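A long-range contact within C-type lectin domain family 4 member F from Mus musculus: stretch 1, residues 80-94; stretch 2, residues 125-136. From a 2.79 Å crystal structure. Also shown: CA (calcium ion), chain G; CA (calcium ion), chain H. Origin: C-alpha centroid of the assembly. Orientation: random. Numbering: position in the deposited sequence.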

# COMPACT_ATOMS: atom_id res chain seq x y z
N HIS A 80 -8.33 12.05 19.38
CA HIS A 80 -8.95 11.83 18.09
C HIS A 80 -10.45 11.67 18.26
O HIS A 80 -10.90 10.82 19.05
CB HIS A 80 -8.41 10.58 17.39
CG HIS A 80 -7.16 10.79 16.59
ND1 HIS A 80 -6.97 11.87 15.77
CD2 HIS A 80 -6.06 10.01 16.45
CE1 HIS A 80 -5.80 11.77 15.18
NE2 HIS A 80 -5.22 10.65 15.57
N TRP A 81 -11.23 12.44 17.51
CA TRP A 81 -12.67 12.26 17.50
C TRP A 81 -13.05 10.82 17.19
O TRP A 81 -12.27 10.10 16.55
CB TRP A 81 -13.34 13.16 16.46
CG TRP A 81 -13.51 14.58 16.85
CD1 TRP A 81 -13.16 15.67 16.11
CD2 TRP A 81 -14.10 15.08 18.05
NE1 TRP A 81 -13.50 16.82 16.78
CE2 TRP A 81 -14.07 16.49 17.98
CE3 TRP A 81 -14.64 14.47 19.19
CZ2 TRP A 81 -14.56 17.30 19.00
CZ3 TRP A 81 -15.13 15.28 20.20
CH2 TRP A 81 -15.08 16.68 20.10
N ILE A 82 -14.24 10.38 17.62
CA ILE A 82 -14.82 9.12 17.20
C ILE A 82 -16.33 9.30 17.08
O ILE A 82 -16.89 10.34 17.44
CB ILE A 82 -14.47 7.96 18.16
CG1 ILE A 82 -14.73 8.36 19.61
CG2 ILE A 82 -13.02 7.54 17.98
CD1 ILE A 82 -14.64 7.20 20.58
N GLY A 83 -16.99 8.25 16.59
CA GLY A 83 -18.38 8.34 16.19
C GLY A 83 -19.42 8.16 17.28
O GLY A 83 -20.52 7.66 17.01
N LEU A 84 -19.10 8.55 18.51
CA LEU A 84 -20.03 8.46 19.62
C LEU A 84 -20.57 9.85 19.96
O LEU A 84 -19.89 10.86 19.79
CB LEU A 84 -19.36 7.85 20.85
CG LEU A 84 -20.28 7.20 21.89
CD1 LEU A 84 -21.07 6.07 21.27
CD2 LEU A 84 -19.47 6.70 23.08
N THR A 85 -21.82 9.88 20.43
CA THR A 85 -22.45 11.14 20.81
C THR A 85 -23.80 10.88 21.46
O THR A 85 -24.51 9.94 21.10
CB THR A 85 -22.62 12.06 19.59
OG1 THR A 85 -23.39 13.22 19.96
CG2 THR A 85 -23.32 11.33 18.45
N ASP A 86 -24.15 11.76 22.40
CA ASP A 86 -25.45 11.77 23.06
C ASP A 86 -26.17 13.07 22.70
O ASP A 86 -26.85 13.69 23.51
CB ASP A 86 -25.32 11.61 24.57
CG ASP A 86 -24.65 12.80 25.24
OD1 ASP A 86 -24.18 13.70 24.52
OD2 ASP A 86 -24.60 12.82 26.49
N GLN A 87 -25.98 13.51 21.46
CA GLN A 87 -26.55 14.75 20.95
C GLN A 87 -28.07 14.74 20.92
O GLN A 87 -28.67 15.36 21.80
CB GLN A 87 -25.96 14.98 19.56
CG GLN A 87 -26.41 16.20 18.82
CD GLN A 87 -25.68 16.31 17.50
OE1 GLN A 87 -24.93 17.25 17.28
NE2 GLN A 87 -25.87 15.32 16.63
N GLY A 88 -28.66 13.85 20.13
CA GLY A 88 -30.11 13.82 19.99
C GLY A 88 -30.80 13.95 21.33
O GLY A 88 -31.65 14.82 21.49
N THR A 89 -30.47 13.08 22.29
CA THR A 89 -30.92 13.22 23.67
C THR A 89 -29.72 13.09 24.59
O THR A 89 -28.88 12.21 24.40
CB THR A 89 -31.96 12.16 24.04
OG1 THR A 89 -31.31 11.03 24.63
CG2 THR A 89 -32.73 11.71 22.80
N GLU A 90 -29.65 13.97 25.59
CA GLU A 90 -28.45 14.07 26.42
C GLU A 90 -28.12 12.76 27.12
O GLU A 90 -26.95 12.52 27.46
CB GLU A 90 -28.63 15.17 27.46
CG GLU A 90 -27.41 15.41 28.32
CD GLU A 90 -26.17 15.68 27.50
OE1 GLU A 90 -26.29 16.28 26.41
OE2 GLU A 90 -25.08 15.28 27.94
N GLY A 91 -29.11 11.90 27.34
CA GLY A 91 -28.87 10.67 28.06
C GLY A 91 -28.26 9.58 27.21
O GLY A 91 -27.19 9.05 27.53
N ILE A 92 -28.93 9.23 26.12
CA ILE A 92 -28.54 8.07 25.33
C ILE A 92 -27.37 8.45 24.43
O ILE A 92 -27.41 9.47 23.73
CB ILE A 92 -29.73 7.55 24.51
CG1 ILE A 92 -30.01 8.47 23.32
CG2 ILE A 92 -30.96 7.42 25.39
CD1 ILE A 92 -31.30 8.18 22.59
N TRP A 93 -26.34 7.62 24.43
CA TRP A 93 -25.28 7.67 23.43
C TRP A 93 -25.61 6.70 22.31
O TRP A 93 -26.43 5.78 22.46
CB TRP A 93 -23.93 7.31 24.05
CG TRP A 93 -23.51 8.18 25.19
CD1 TRP A 93 -23.80 8.00 26.51
CD2 TRP A 93 -22.70 9.36 25.11
NE1 TRP A 93 -23.23 9.00 27.26
CE2 TRP A 93 -22.55 9.85 26.43
CE3 TRP A 93 -22.10 10.06 24.07
CZ2 TRP A 93 -21.83 11.00 26.72
CZ3 TRP A 93 -21.38 11.21 24.36
CH2 TRP A 93 -21.25 11.66 25.68
N ARG A 94 -24.96 6.89 21.16
CA ARG A 94 -25.16 5.99 20.03
C ARG A 94 -24.07 6.24 19.00
O ARG A 94 -23.63 7.37 18.82
CB ARG A 94 -26.55 6.18 19.40
N ARG A 125 -22.38 22.30 25.96
CA ARG A 125 -22.17 21.12 26.78
C ARG A 125 -21.21 20.20 26.02
O ARG A 125 -20.57 20.61 25.05
CB ARG A 125 -23.50 20.44 27.08
CG ARG A 125 -24.49 21.31 27.84
CD ARG A 125 -23.97 21.74 29.20
NE ARG A 125 -25.05 22.28 30.02
CZ ARG A 125 -25.48 23.54 29.96
NH1 ARG A 125 -24.94 24.39 29.10
NH2 ARG A 125 -26.46 23.94 30.75
N GLU A 126 -21.09 18.95 26.45
CA GLU A 126 -20.22 17.98 25.78
C GLU A 126 -21.07 16.83 25.24
O GLU A 126 -21.65 16.07 26.01
CB GLU A 126 -19.15 17.46 26.73
CG GLU A 126 -18.19 18.55 27.21
CD GLU A 126 -17.04 17.98 28.02
OE1 GLU A 126 -17.27 17.00 28.75
OE2 GLU A 126 -15.92 18.52 27.92
N ASP A 127 -21.14 16.72 23.90
CA ASP A 127 -21.94 15.69 23.25
C ASP A 127 -21.15 14.93 22.18
O ASP A 127 -21.74 14.29 21.31
CB ASP A 127 -23.20 16.28 22.62
CG ASP A 127 -24.09 16.95 23.63
OD1 ASP A 127 -24.12 16.49 24.78
OD2 ASP A 127 -24.77 17.93 23.26
N CYS A 128 -19.82 15.00 22.22
CA CYS A 128 -18.98 14.32 21.25
C CYS A 128 -17.78 13.73 21.98
O CYS A 128 -17.32 14.28 22.98
CB CYS A 128 -18.53 15.26 20.13
SG CYS A 128 -19.87 15.76 19.01
N VAL A 129 -17.30 12.59 21.48
CA VAL A 129 -16.28 11.81 22.16
C VAL A 129 -15.01 11.77 21.32
O VAL A 129 -15.06 11.54 20.10
CB VAL A 129 -16.78 10.37 22.44
CG1 VAL A 129 -15.70 9.56 23.13
CG2 VAL A 129 -18.06 10.40 23.26
N HIS A 130 -13.87 11.97 21.97
CA HIS A 130 -12.56 11.75 21.36
C HIS A 130 -11.77 10.79 22.25
O HIS A 130 -12.21 10.42 23.34
CB HIS A 130 -11.81 13.07 21.14
CG HIS A 130 -11.57 13.86 22.39
ND1 HIS A 130 -11.36 15.22 22.37
CD2 HIS A 130 -11.51 13.49 23.69
CE1 HIS A 130 -11.18 15.65 23.61
NE2 HIS A 130 -11.26 14.62 24.43
N VAL A 131 -10.59 10.40 21.78
CA VAL A 131 -9.78 9.40 22.48
C VAL A 131 -8.32 9.86 22.52
O VAL A 131 -7.75 10.21 21.48
CB VAL A 131 -9.87 8.02 21.80
CG1 VAL A 131 -9.15 6.96 22.63
CG2 VAL A 131 -11.32 7.64 21.57
N ARG A 132 -7.72 9.83 23.71
CA ARG A 132 -6.28 9.93 23.88
C ARG A 132 -5.70 8.64 24.43
O ARG A 132 -4.81 8.04 23.82
CB ARG A 132 -5.94 11.11 24.81
N GLN A 133 -6.19 8.19 25.59
CA GLN A 133 -6.01 6.82 26.05
C GLN A 133 -7.30 6.21 26.57
O GLN A 133 -7.36 4.98 26.73
CB GLN A 133 -4.95 6.74 27.16
CG GLN A 133 -3.54 6.56 26.64
CD GLN A 133 -2.64 5.90 27.67
OE1 GLN A 133 -3.06 5.60 28.79
NE2 GLN A 133 -1.41 5.59 27.27
N GLN A 134 -8.32 7.01 26.84
CA GLN A 134 -9.64 6.54 27.20
C GLN A 134 -10.61 7.63 26.76
O GLN A 134 -10.22 8.79 26.61
CB GLN A 134 -9.74 6.23 28.70
CG GLN A 134 -8.86 5.05 29.15
CD GLN A 134 -9.33 4.43 30.45
OE1 GLN A 134 -9.81 5.12 31.34
NE2 GLN A 134 -9.12 3.12 30.60
N TRP A 135 -11.86 7.25 26.55
CA TRP A 135 -12.82 8.18 25.97
C TRP A 135 -13.02 9.40 26.87
O TRP A 135 -12.81 9.36 28.08
CB TRP A 135 -14.16 7.50 25.74
CG TRP A 135 -14.09 6.34 24.84
CD1 TRP A 135 -13.02 5.92 24.11
CD2 TRP A 135 -15.15 5.42 24.55
NE1 TRP A 135 -13.34 4.80 23.39
CE2 TRP A 135 -14.65 4.47 23.64
CE3 TRP A 135 -16.48 5.31 24.98
CZ2 TRP A 135 -15.42 3.43 23.15
CZ3 TRP A 135 -17.24 4.27 24.49
CH2 TRP A 135 -16.71 3.34 23.58
N ASN A 136 -13.43 10.50 26.25
CA ASN A 136 -13.86 11.69 26.98
C ASN A 136 -14.88 12.42 26.12
O ASN A 136 -14.61 12.71 24.95
CB ASN A 136 -12.68 12.62 27.30
CG ASN A 136 -13.13 13.97 27.83
OD1 ASN A 136 -14.08 14.05 28.62
ND2 ASN A 136 -12.46 15.03 27.40
CA CA G . -23.68 14.92 26.38
CA CA H . -15.40 15.96 29.38
O HOH W 1 -13.68 16.90 30.56

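The apolar centre of this contact is built around Val129, which gives up more surface to the other stretch than any other residue here. Its side chain meets three residues of stretch 1. CG1 of Val129 lies 3.6 Å from CD1 of Ile82. CG2 of Val129 lies 3.7 Å from CB of Leu84 and 3.6 Å from CZ3 of Trp93. The two methyls therefore serve different neighbours at closest approach.

Ile82 is the matching piece from stretch 1. With chi1 in p and chi2 in t, its CD1 comes nearer to stretch 2 than its CA-to-CB bond alone would suggest. CD1 of Ile82 also packs 3.5 Å from CG2 of Val131. The same methyl sits over one face of Trp135, 4.0 Å from the centroid of the five-membered ring and only 13° off the ring normal. This is a CH-pi contact. Leu84 reaches the other end of that indole: CD2 of Leu84 is 3.6 Å from CZ3 of Trp135. Stretch 1 thus touches Trp135 at two points, over a face with Ile82 and obliquely with Leu84.

The side chains of His80, Ile82, Val129 and Val131 belong to one face of the sheet. Trp81 and His130 belong to the other. Their CA atoms are 3.9 Å apart, close even for a non-hydrogen-bonded antiparallel pair. Their rings lie obliquely, with planes at 32° and centroids 5.5 Å apart. CZ3 of Trp81 touches CB of Cys128 at 3.4 Å. CE3 of Trp81 approaches the carbonyl O of Val129 at 3.1 Å, and this oxygen lies at the ring edge, near its plane.

The backbone joins the strands. His80 and Val131 form a reciprocal pair: N of His80 donates to O of Val131 at 2.9 Å, and N of Val131 donates to O of His80 at 2.8 Å. N of Ile82 donates to O of Val129 at 2.9 Å. CA of His130 also lies 3.0 Å from O of His80, a CA-H...O contact. The N-to-C directions of the two strands make an angle of 134°, so they cross well short of the 180° of a strictly antiparallel pair.

Beyond Leu84 the contact turns polar. OG1 of Thr85 donates to O of Asp127 in a very short hydrogen bond of 2.4 Å. The same OG1 of Thr85 accepts a weak hydrogen bond from N of Gln87 at 3.0 Å.

At the polar edge, the chain G calcium ion ties the two stretches together. Asp86 binds it through both OD1 and OD2, each at 2.3 Å from the CA ion. Glu90 OE2 lies 2.1 Å from this ion, Asp127 OD1 2.3 Å and the backbone O of Glu126 2.4 Å. One further ligand comes from elsewhere in the structure. The shared ion explains why OD1 of Asp86 and OD1 of Asp127 can sit 2.8 Å apart without a hydrogen bond.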